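Local atomic coordinates of Pre-mRNA splicing factor PRP8 (Cyanidioschyzon merolae, PDB entry 6NQI), a protein that serves as a core component of the spliceosome and probably binds U2, U5 and U6 snRNAs and the pre-mRNA intron, represented here by its RNase H-like domain. Residues A[6-16]-A[28-39]; A[113-122]-A[159-167]. All coordinates share one frame; numbering follows the deposited sequence.

Both contacts belong to the RNase H-like domain and meet along one face of its central sheet, with centres about 13 Å apart. Contact 1 joins strands 11-21 and 24-32, central neighbours in the sheet, and the turn into strand 37-43; contact 2 packs the 3-10 segment of 113-122 against helix 152-168, and both of its segments also reach the sheet. W31 of contact 1 meets F159 of contact 2, CD2 to CE2 at 3.5 Å, with ring planes at about 30°. Farther along the hairpin, W29 CZ2 lies 3.5 Å from M120 N, and D15 OD2, in a salt bridge with R17, probably also accepts a weak hydrogen bond from Q117 N. Beta-mercaptoethanol sits beside D16 in contact 1.

Contact 1 of 2, residues A[6-16]-A[28-39]; sequences LWRQRLWIVDD and IWIWETSTGRLF. With BME (beta-mercaptoethanol), chain C.
Residues 11-16 and 28-32 pair within the antiparallel hairpin of strands 11-21 and 24-32, where I13-W31 and D15-W29 are hydrogen-bonded pairs and W12-E32 and V14-I30 non-hydrogen-bonded ones. On the face bearing W12, a carboxylate gathers donors from both segments. With its CG anti to the backbone N (chi1 -172°), E32 runs alongside W12 and brings OE2 to the indole edge; W12 NE1 donates to it at 2.7 Å, almost straight (176°), on the anti side of the oxygen. R37, whose NH2 also hydrogen-bonds Q73, grips the carboxylate side-on, NH2 to OE2 and NE to OE1. T35 OG1 donates to the anti lone pair of E32 OE1 at 2.6 Å, and R10 NH1 forms a salt bridge to OE1 at 2.8 Å, planes nearly perpendicular. A glutamate suits this buried place because two arginines probably balance its charge. One face of the indole takes I30 CG2, 4.2 Å from the five-membered ring centroid, and the edge of F39. On the opposite sheet face, I13 CG1 touches W31 CE3 at 3.7 Å. T33 OG1 donates to L6 O at 2.8 Å, while CG2 lies over the centre of the W31 ring. Beta-mercaptoethanol, probably from the crystallisation liquor, donates from O1 to D16 OD1 at 2.8 Å and takes a weak bond from D16 N. G36 and R37 both face E32, a G1 beta bulge leading into strand 37-43 of the RNase H-like fold.

Contact 2 of 2, residues A[113-122]-A[159-167]; sequences AMPLQALMAL and FLLLLHALD
P115, the centre of an inverse gamma turn, meets helix 152-168 where the chain turns into the 3-10 segment that packs along that helix in the RNase H-like domain. Its ring can be followed atom by atom. CB lies 3.3 Å from D167 OD2, CG approaches both that oxygen and H164 ND1, and CD stands over the imidazole face, 3.5 Å from the ring centroid and 22° off its normal. This is a CH-pi contact, suited to proline because the CH groups next to its nitrogen are somewhat polarised. H164 places its ring there with CG anti to the carbonyl carbon (chi1 -78°), and A113 O lies at the ring edge, near its plane, 3.5 Å from H164 CE1. Replacing H164 by an alanine removes the ring, and P115 CD would probably lose its aromatic partner, with a gap opening between turn and helix.

Further along, leucines fill the interface. L163 sends its two branches to different neighbours: CD1 packs against L116, whose side chain lies beside it, pointing the same way, while CD2 meets L119 CG at 3.7 Å. A118 suits the close approach to the helix, since its small CB fits against the helix backbone, 3.7 Å from L163 O. L119 CD1 also reaches F159 CZ, and L116 and L119 extend to W29 of the sheet, so the 3-10 segment is wedged between sheet and helix. At the far end L166, which also touches V173 of helix 170-176, crosses L122 at about a right angle, L166 CD1 to L122 CD2 at 3.7 Å.

Contact 1 of 2, residues A[6-16]-A[28-39]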
loop_
_atom_site.group_PDB
_atom_site.type_symbol
_atom_site.label_atom_id
_atom_site.label_comp_id
_atom_site.label_asym_id
_atom_site.label_seq_id
_atom_site.Cartn_x
_atom_site.Cartn_y
_atom_site.Cartn_z
ATOM N N LEU A 6 -9.559 -2.051 10.997
ATOM C CA LEU A 6 -8.177 -1.709 10.698
ATOM C C LEU A 6 -7.720 -0.436 11.403
ATOM O O LEU A 6 -6.512 -0.200 11.496
ATOM C CB LEU A 6 -8.009 -1.554 9.188
ATOM C CG LEU A 6 -8.753 -2.592 8.354
ATOM C CD1 LEU A 6 -8.929 -2.055 6.937
ATOM C CD2 LEU A 6 -8.021 -3.937 8.385
ATOM N N TRP A 7 -8.646 0.384 11.914
ATOM C CA TRP A 7 -8.248 1.542 12.710
ATOM C C TRP A 7 -7.850 1.180 14.143
ATOM O O TRP A 7 -7.361 2.059 14.865
ATOM C CB TRP A 7 -9.389 2.572 12.761
ATOM C CG TRP A 7 -10.452 2.237 13.808
ATOM C CD1 TRP A 7 -11.514 1.393 13.681
ATOM C CD2 TRP A 7 -10.531 2.768 15.152
ATOM N NE1 TRP A 7 -12.225 1.350 14.851
ATOM C CE2 TRP A 7 -11.643 2.186 15.768
ATOM C CE3 TRP A 7 -9.757 3.680 15.893
ATOM C CZ2 TRP A 7 -12.008 2.492 17.083
ATOM C CZ3 TRP A 7 -10.127 3.962 17.211
ATOM C CH2 TRP A 7 -11.235 3.366 17.786
ATOM N N ARG A 8 -8.039 -0.078 14.570
ATOM C CA ARG A 8 -7.722 -0.470 15.945
ATOM C C ARG A 8 -6.257 -0.254 16.295
ATOM O O ARG A 8 -5.925 0.484 17.231
ATOM C CB ARG A 8 -8.058 -1.945 16.171
ATOM C CG ARG A 8 -9.402 -2.283 16.769
ATOM C CD ARG A 8 -10.552 -1.488 16.217
ATOM N NE ARG A 8 -11.787 -1.896 16.875
ATOM C CZ ARG A 8 -12.185 -1.441 18.054
ATOM N NH1 ARG A 8 -11.438 -0.566 18.716
ATOM N NH2 ARG A 8 -13.328 -1.869 18.577
ATOM N N GLN A 9 -5.378 -0.956 15.604
ATOM C CA GLN A 9 -3.955 -0.964 15.880
ATOM C C GLN A 9 -3.166 -0.501 14.662
ATOM O O GLN A 9 -3.715 -0.223 13.599
ATOM C CB GLN A 9 -3.523 -2.360 16.311
ATOM C CG GLN A 9 -4.084 -3.443 15.414
ATOM C CD GLN A 9 -4.391 -4.710 16.184
ATOM O OE1 GLN A 9 -4.068 -4.815 17.369
ATOM N NE2 GLN A 9 -5.024 -5.677 15.522
ATOM N N ARG A 10 -1.852 -0.425 14.841
ATOM C CA ARG A 10 -0.914 -0.134 13.763
ATOM C C ARG A 10 -0.668 -1.445 13.012
ATOM O O ARG A 10 0.092 -2.296 13.473
ATOM C CB ARG A 10 0.385 0.455 14.322
ATOM C CG ARG A 10 1.368 1.062 13.269
ATOM C CD ARG A 10 2.712 1.526 13.879
ATOM N NE ARG A 10 2.622 2.815 14.558
ATOM C CZ ARG A 10 2.968 3.996 14.029
ATOM N NH1 ARG A 10 3.458 4.056 12.792
ATOM N NH2 ARG A 10 2.816 5.125 14.745
ATOM N N LEU A 11 -1.372 -1.637 11.890
ATOM C CA LEU A 11 -1.220 -2.759 10.964
ATOM C C LEU A 11 -0.487 -2.334 9.677
ATOM O O LEU A 11 -0.465 -1.155 9.307
ATOM C CB LEU A 11 -2.584 -3.345 10.579
ATOM C CG LEU A 11 -3.444 -4.143 11.547
ATOM C CD1 LEU A 11 -4.680 -4.754 10.867
ATOM C CD2 LEU A 11 -2.561 -5.247 12.088
ATOM N N TRP A 12 0.129 -3.307 8.991
ATOM C CA TRP A 12 0.736 -3.087 7.671
ATOM C C TRP A 12 0.036 -3.977 6.657
ATOM O O TRP A 12 0.170 -5.203 6.713
ATOM C CB TRP A 12 2.240 -3.372 7.663
ATOM C CG TRP A 12 3.074 -2.248 8.204
ATOM C CD1 TRP A 12 2.616 -1.103 8.758
ATOM C CD2 TRP A 12 4.505 -2.165 8.244
ATOM N NE1 TRP A 12 3.659 -0.298 9.133
ATOM C CE2 TRP A 12 4.832 -0.929 8.840
ATOM C CE3 TRP A 12 5.544 -3.006 7.806
ATOM C CZ2 TRP A 12 6.140 -0.510 9.030
ATOM C CZ3 TRP A 12 6.868 -2.587 7.991
ATOM C CH2 TRP A 12 7.148 -1.353 8.605
ATOM N N ILE A 13 -0.694 -3.367 5.729
ATOM C CA ILE A 13 -1.290 -4.089 4.615
ATOM C C ILE A 13 -0.287 -4.080 3.449
ATOM O O ILE A 13 0.083 -3.012 2.934
ATOM C CB ILE A 13 -2.626 -3.459 4.196
ATOM C CG1 ILE A 13 -3.507 -3.063 5.393
ATOM C CG2 ILE A 13 -3.396 -4.460 3.371
ATOM C CD1 ILE A 13 -4.100 -4.207 6.232
ATOM N N VAL A 14 0.176 -5.258 3.042
ATOM C CA VAL A 14 1.184 -5.364 2.001
ATOM C C VAL A 14 0.563 -5.990 0.763
ATOM O O VAL A 14 -0.055 -7.063 0.841
ATOM C CB VAL A 14 2.400 -6.164 2.480
ATOM C CG1 VAL A 14 3.581 -5.936 1.482
ATOM C CG2 VAL A 14 2.730 -5.808 3.947
ATOM N N ASP A 15 0.688 -5.294 -0.368
ATOM C CA ASP A 15 0.099 -5.713 -1.640
ATOM C C ASP A 15 1.188 -5.629 -2.704
ATOM O O ASP A 15 1.676 -4.535 -3.016
ATOM C CB ASP A 15 -1.112 -4.835 -1.989
ATOM C CG ASP A 15 -1.953 -5.388 -3.135
ATOM O OD1 ASP A 15 -1.471 -6.229 -3.917
ATOM O OD2 ASP A 15 -3.136 -4.989 -3.254
ATOM N N ASP A 16 1.580 -6.775 -3.250
ATOM C CA ASP A 16 2.611 -6.799 -4.277
ATOM C C ASP A 16 2.074 -7.250 -5.626
ATOM O O ASP A 16 2.852 -7.458 -6.551
ATOM C CB ASP A 16 3.792 -7.673 -3.823
ATOM C CG ASP A 16 3.460 -9.154 -3.791
ATOM O OD1 ASP A 16 2.258 -9.514 -3.813
ATOM O OD2 ASP A 16 4.418 -9.961 -3.708
ATOM N N ILE A 28 5.254 -2.179 -5.197
ATOM C CA ILE A 28 4.776 -2.872 -4.003
ATOM C C ILE A 28 4.255 -1.830 -3.012
ATOM O O ILE A 28 4.950 -0.850 -2.706
ATOM C CB ILE A 28 5.881 -3.728 -3.357
ATOM C CG1 ILE A 28 6.304 -4.844 -4.305
ATOM C CG2 ILE A 28 5.397 -4.271 -1.949
ATOM C CD1 ILE A 28 7.434 -5.681 -3.787
ATOM N N TRP A 29 3.021 -2.016 -2.543
ATOM C CA TRP A 29 2.388 -1.068 -1.628
ATOM C C TRP A 29 2.385 -1.577 -0.194
ATOM O O TRP A 29 2.101 -2.752 0.048
ATOM C CB TRP A 29 0.943 -0.817 -2.041
ATOM C CG TRP A 29 0.749 -0.680 -3.491
ATOM C CD1 TRP A 29 0.527 -1.679 -4.388
ATOM C CD2 TRP A 29 0.695 0.540 -4.223
ATOM N NE1 TRP A 29 0.365 -1.155 -5.644
ATOM C CE2 TRP A 29 0.459 0.209 -5.565
ATOM C CE3 TRP A 29 0.817 1.889 -3.870
ATOM C CZ2 TRP A 29 0.357 1.172 -6.557
ATOM C CZ3 TRP A 29 0.720 2.844 -4.857
ATOM C CH2 TRP A 29 0.487 2.482 -6.183
ATOM N N ILE A 30 2.619 -0.668 0.756
ATOM C CA ILE A 30 2.389 -0.942 2.182
ATOM C C ILE A 30 1.555 0.190 2.777
ATOM O O ILE A 30 2.047 1.317 2.926
ATOM C CB ILE A 30 3.693 -1.097 2.975
ATOM C CG1 ILE A 30 4.528 -2.257 2.435
ATOM C CG2 ILE A 30 3.372 -1.257 4.498
ATOM C CD1 ILE A 30 5.809 -2.406 3.169
ATOM N N TRP A 31 0.322 -0.121 3.173
ATOM C CA TRP A 31 -0.582 0.820 3.829
ATOM C C TRP A 31 -0.492 0.604 5.335
ATOM O O TRP A 31 -0.696 -0.514 5.820
ATOM C CB TRP A 31 -2.015 0.634 3.318
ATOM C CG TRP A 31 -3.083 1.369 4.095
ATOM C CD1 TRP A 31 -2.961 2.565 4.738
ATOM C CD2 TRP A 31 -4.445 0.945 4.298
ATOM N NE1 TRP A 31 -4.158 2.908 5.348
ATOM C CE2 TRP A 31 -5.082 1.930 5.086
ATOM C CE3 TRP A 31 -5.186 -0.169 3.890
ATOM C CZ2 TRP A 31 -6.417 1.833 5.467
ATOM C CZ3 TRP A 31 -6.520 -0.259 4.275
ATOM C CH2 TRP A 31 -7.115 0.735 5.051
ATOM N N GLU A 32 -0.133 1.652 6.062
ATOM C CA GLU A 32 -0.138 1.635 7.516
ATOM C C GLU A 32 -1.494 2.150 7.998
ATOM O O GLU A 32 -1.751 3.362 7.960
ATOM C CB GLU A 32 1.001 2.498 8.036
ATOM C CG GLU A 32 1.184 2.395 9.511
ATOM C CD GLU A 32 2.502 2.957 9.959
ATOM O OE1 GLU A 32 2.618 4.197 10.095
ATOM O OE2 GLU A 32 3.439 2.158 10.132
ATOM N N THR A 33 -2.335 1.236 8.495
ATOM C CA THR A 33 -3.753 1.540 8.720
ATOM C C THR A 33 -3.958 2.622 9.773
ATOM O O THR A 33 -4.785 3.520 9.588
ATOM C CB THR A 33 -4.526 0.283 9.121
ATOM O OG1 THR A 33 -3.961 -0.263 10.327
ATOM C CG2 THR A 33 -4.513 -0.764 8.003
ATOM N N SER A 34 -3.259 2.528 10.909
ATOM C CA SER A 34 -3.526 3.447 12.012
ATOM C C SER A 34 -3.208 4.890 11.643
ATOM O O SER A 34 -3.880 5.821 12.111
ATOM C CB SER A 34 -2.718 3.047 13.242
ATOM O OG SER A 34 -1.344 3.318 13.057
ATOM N N THR A 35 -2.170 5.104 10.841
ATOM C CA THR A 35 -1.697 6.452 10.548
ATOM C C THR A 35 -2.013 6.943 9.145
ATOM O O THR A 35 -2.025 8.152 8.917
ATOM C CB THR A 35 -0.180 6.531 10.737
ATOM O OG1 THR A 35 0.442 5.522 9.926
ATOM C CG2 THR A 35 0.175 6.301 12.158
ATOM N N GLY A 36 -2.173 6.039 8.192
ATOM C CA GLY A 36 -2.387 6.395 6.816
ATOM C C GLY A 36 -1.113 6.425 6.021
ATOM O O GLY A 36 -1.150 6.736 4.832
ATOM N N ARG A 37 0.004 6.056 6.622
ATOM C CA ARG A 37 1.279 6.240 5.961
ATOM C C ARG A 37 1.382 5.195 4.868
ATOM O O ARG A 37 1.019 4.044 5.081
ATOM C CB ARG A 37 2.392 6.123 6.994
ATOM C CG ARG A 37 3.686 6.742 6.610
ATOM C CD ARG A 37 4.628 6.852 7.798
ATOM N NE ARG A 37 4.751 5.589 8.521
ATOM C CZ ARG A 37 5.826 5.222 9.220
ATOM N NH1 ARG A 37 6.905 6.006 9.270
ATOM N NH2 ARG A 37 5.834 4.056 9.847
ATOM N N LEU A 38 1.784 5.599 3.668
ATOM C CA LEU A 38 1.838 4.701 2.517
ATOM C C LEU A 38 3.270 4.576 2.003
ATOM O O LEU A 38 3.892 5.586 1.662
ATOM C CB LEU A 38 0.901 5.192 1.412
ATOM C CG LEU A 38 0.852 4.249 0.213
ATOM C CD1 LEU A 38 0.196 2.951 0.605
ATOM C CD2 LEU A 38 0.134 4.871 -0.989
ATOM N N PHE A 39 3.788 3.337 1.953
ATOM C CA PHE A 39 5.110 3.024 1.404
ATOM C C PHE A 39 4.950 2.519 -0.023
ATOM O O PHE A 39 4.508 1.379 -0.237
ATOM C CB PHE A 39 5.813 1.952 2.235
ATOM C CG PHE A 39 5.933 2.275 3.674
ATOM C CD1 PHE A 39 6.978 3.039 4.135
ATOM C CD2 PHE A 39 4.980 1.833 4.571
ATOM C CE1 PHE A 39 7.095 3.318 5.487
ATOM C CE2 PHE A 39 5.079 2.115 5.915
ATOM C CZ PHE A 39 6.137 2.860 6.373
HETATM C C1 BME C . 2.392 -8.773 -0.512
HETATM C C2 BME C . 3.127 -10.013 -0.043
HETATM O O1 BME C . 1.299 -9.263 -1.246
HETATM S S2 BME C . 4.784 -9.701 0.616
#

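Contact 2 of 2, residues A[113-122]-A[159-167]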
loop_
_atom_site.group_PDB
_atom_site.type_symbol
_atom_site.label_atom_id
_atom_site.label_comp_id
_atom_site.label_asym_id
_atom_site.label_seq_id
_atom_site.Cartn_x
_atom_site.Cartn_y
_atom_site.Cartn_z
ATOM N N ALA A 113 -9.061 -9.180 -0.382
ATOM C CA ALA A 113 -10.332 -8.469 -0.422
ATOM C C ALA A 113 -10.153 -6.962 -0.567
ATOM O O ALA A 113 -11.105 -6.271 -0.947
ATOM C CB ALA A 113 -11.133 -8.772 0.845
ATOM N N MET A 114 -8.950 -6.440 -0.305
ATOM C CA MET A 114 -8.711 -5.002 -0.371
ATOM C C MET A 114 -7.876 -4.624 -1.587
ATOM O O MET A 114 -6.686 -4.969 -1.653
ATOM C CB MET A 114 -8.059 -4.482 0.916
ATOM C CG MET A 114 -8.930 -4.740 2.165
ATOM S SD MET A 114 -8.211 -4.369 3.793
ATOM C CE MET A 114 -7.199 -5.804 4.132
ATOM N N PRO A 115 -8.463 -3.946 -2.589
ATOM C CA PRO A 115 -7.730 -3.614 -3.829
ATOM C C PRO A 115 -6.838 -2.395 -3.658
ATOM O O PRO A 115 -7.038 -1.330 -4.246
ATOM C CB PRO A 115 -8.867 -3.364 -4.818
ATOM C CG PRO A 115 -9.922 -2.746 -3.959
ATOM C CD PRO A 115 -9.871 -3.518 -2.655
ATOM N N LEU A 116 -5.812 -2.576 -2.824
ATOM C CA LEU A 116 -4.820 -1.534 -2.590
ATOM C C LEU A 116 -4.006 -1.254 -3.854
ATOM O O LEU A 116 -3.603 -0.107 -4.098
ATOM C CB LEU A 116 -3.925 -1.958 -1.426
ATOM C CG LEU A 116 -2.789 -1.054 -0.994
ATOM C CD1 LEU A 116 -3.338 0.250 -0.489
ATOM C CD2 LEU A 116 -1.999 -1.738 0.088
ATOM N N GLN A 117 -3.768 -2.286 -4.674
ATOM C CA GLN A 117 -3.027 -2.098 -5.918
ATOM C C GLN A 117 -3.719 -1.099 -6.843
ATOM O O GLN A 117 -3.072 -0.544 -7.738
ATOM C CB GLN A 117 -2.882 -3.417 -6.681
ATOM C CG GLN A 117 -4.191 -4.160 -6.830
ATOM C CD GLN A 117 -4.085 -5.395 -7.718
ATOM O OE1 GLN A 117 -3.072 -5.616 -8.385
ATOM N NE2 GLN A 117 -5.151 -6.187 -7.753
ATOM N N ALA A 118 -5.030 -0.879 -6.665
ATOM C CA ALA A 118 -5.741 0.085 -7.494
ATOM C C ALA A 118 -5.146 1.486 -7.388
ATOM O O ALA A 118 -5.404 2.324 -8.262
ATOM C CB ALA A 118 -7.231 0.091 -7.134
ATOM N N LEU A 119 -4.314 1.752 -6.376
ATOM C CA LEU A 119 -3.665 3.058 -6.331
ATOM C C LEU A 119 -2.793 3.310 -7.563
ATOM O O LEU A 119 -2.458 4.468 -7.854
ATOM C CB LEU A 119 -2.824 3.191 -5.066
ATOM C CG LEU A 119 -3.690 3.326 -3.839
ATOM C CD1 LEU A 119 -2.827 3.425 -2.571
ATOM C CD2 LEU A 119 -4.610 4.527 -4.025
ATOM N N MET A 120 -2.456 2.253 -8.309
ATOM C CA MET A 120 -1.718 2.404 -9.555
ATOM C C MET A 120 -2.409 3.360 -10.510
ATOM O O MET A 120 -1.774 3.852 -11.446
ATOM C CB MET A 120 -1.565 1.037 -10.233
ATOM C CG MET A 120 -0.433 0.950 -11.244
ATOM S SD MET A 120 1.120 1.245 -10.410
ATOM C CE MET A 120 1.531 2.877 -11.023
ATOM N N ALA A 121 -3.683 3.654 -10.265
ATOM C CA ALA A 121 -4.474 4.549 -11.088
ATOM C C ALA A 121 -4.303 6.029 -10.740
ATOM O O ALA A 121 -4.716 6.877 -11.538
ATOM C CB ALA A 121 -5.946 4.153 -10.955
ATOM N N LEU A 122 -3.668 6.372 -9.617
ATOM C CA LEU A 122 -3.498 7.789 -9.304
ATOM C C LEU A 122 -2.391 8.358 -10.192
ATOM O O LEU A 122 -1.317 7.757 -10.291
ATOM C CB LEU A 122 -3.170 7.962 -7.817
ATOM C CG LEU A 122 -4.297 7.569 -6.819
ATOM C CD1 LEU A 122 -3.990 7.898 -5.353
ATOM C CD2 LEU A 122 -5.669 8.160 -7.193
ATOM N N PHE A 159 -10.496 5.933 2.980
ATOM C CA PHE A 159 -9.427 5.373 2.167
ATOM C C PHE A 159 -9.880 4.072 1.517
ATOM O O PHE A 159 -9.671 3.865 0.320
ATOM C CB PHE A 159 -8.205 5.173 3.061
ATOM C CG PHE A 159 -6.975 4.735 2.359
ATOM C CD1 PHE A 159 -6.092 5.677 1.847
ATOM C CD2 PHE A 159 -6.656 3.396 2.255
ATOM C CE1 PHE A 159 -4.936 5.291 1.223
ATOM C CE2 PHE A 159 -5.489 3.003 1.623
ATOM C CZ PHE A 159 -4.636 3.954 1.110
ATOM N N LEU A 160 -10.545 3.201 2.278
ATOM C CA LEU A 160 -10.968 1.917 1.722
ATOM C C LEU A 160 -12.010 2.107 0.616
ATOM O O LEU A 160 -11.955 1.434 -0.429
ATOM C CB LEU A 160 -11.503 1.028 2.847
ATOM C CG LEU A 160 -11.609 -0.492 2.649
ATOM C CD1 LEU A 160 -10.311 -1.111 2.157
ATOM C CD2 LEU A 160 -12.006 -1.152 3.944
ATOM N N LEU A 161 -12.963 3.022 0.828
ATOM C CA LEU A 161 -13.972 3.319 -0.188
ATOM C C LEU A 161 -13.325 3.855 -1.456
ATOM O O LEU A 161 -13.736 3.509 -2.571
ATOM C CB LEU A 161 -14.988 4.329 0.351
ATOM C CG LEU A 161 -16.068 4.790 -0.631
ATOM C CD1 LEU A 161 -16.876 3.608 -1.152
ATOM C CD2 LEU A 161 -16.978 5.824 0.004
ATOM N N LEU A 162 -12.298 4.692 -1.293
ATOM C CA LEU A 162 -11.547 5.205 -2.434
ATOM C C LEU A 162 -10.864 4.073 -3.178
ATOM O O LEU A 162 -10.870 4.048 -4.414
ATOM C CB LEU A 162 -10.514 6.227 -1.970
ATOM C CG LEU A 162 -11.118 7.602 -1.695
ATOM C CD1 LEU A 162 -10.121 8.493 -0.990
ATOM C CD2 LEU A 162 -11.619 8.268 -2.953
ATOM N N LEU A 163 -10.267 3.131 -2.436
ATOM C CA LEU A 163 -9.582 2.000 -3.059
ATOM C C LEU A 163 -10.543 1.217 -3.948
ATOM O O LEU A 163 -10.245 0.926 -5.121
ATOM C CB LEU A 163 -9.006 1.082 -1.984
ATOM C CG LEU A 163 -7.753 1.475 -1.200
ATOM C CD1 LEU A 163 -7.268 0.309 -0.343
ATOM C CD2 LEU A 163 -6.649 1.948 -2.076
ATOM N N HIS A 164 -11.742 0.924 -3.425
ATOM C CA HIS A 164 -12.686 0.134 -4.215
ATOM C C HIS A 164 -13.246 0.921 -5.394
ATOM O O HIS A 164 -13.499 0.348 -6.464
ATOM C CB HIS A 164 -13.808 -0.389 -3.336
ATOM C CG HIS A 164 -13.412 -1.575 -2.523
ATOM N ND1 HIS A 164 -13.646 -2.868 -2.939
ATOM C CD2 HIS A 164 -12.780 -1.670 -1.332
ATOM C CE1 HIS A 164 -13.192 -3.710 -2.030
ATOM N NE2 HIS A 164 -12.660 -3.008 -1.045
ATOM N N ALA A 165 -13.460 2.228 -5.222
ATOM C CA ALA A 165 -13.929 3.037 -6.342
ATOM C C ALA A 165 -12.880 3.100 -7.450
ATOM O O ALA A 165 -13.214 3.019 -8.642
ATOM C CB ALA A 165 -14.297 4.439 -5.853
ATOM N N LEU A 166 -11.600 3.187 -7.070
ATOM C CA LEU A 166 -10.526 3.195 -8.060
ATOM C C LEU A 166 -10.433 1.857 -8.780
ATOM O O LEU A 166 -10.087 1.814 -9.968
ATOM C CB LEU A 166 -9.196 3.533 -7.372
ATOM C CG LEU A 166 -9.039 4.995 -6.961
ATOM C CD1 LEU A 166 -7.763 5.231 -6.193
ATOM C CD2 LEU A 166 -9.034 5.825 -8.221
ATOM N N ASP A 167 -10.766 0.766 -8.079
ATOM C CA ASP A 167 -10.741 -0.561 -8.680
ATOM C C ASP A 167 -11.946 -0.836 -9.583
ATOM O O ASP A 167 -11.847 -1.696 -10.463
ATOM C CB ASP A 167 -10.634 -1.633 -7.594
ATOM C CG ASP A 167 -10.296 -3.003 -8.155
ATOM O OD1 ASP A 167 -9.708 -3.074 -9.260
ATOM O OD2 ASP A 167 -10.633 -4.011 -7.501
#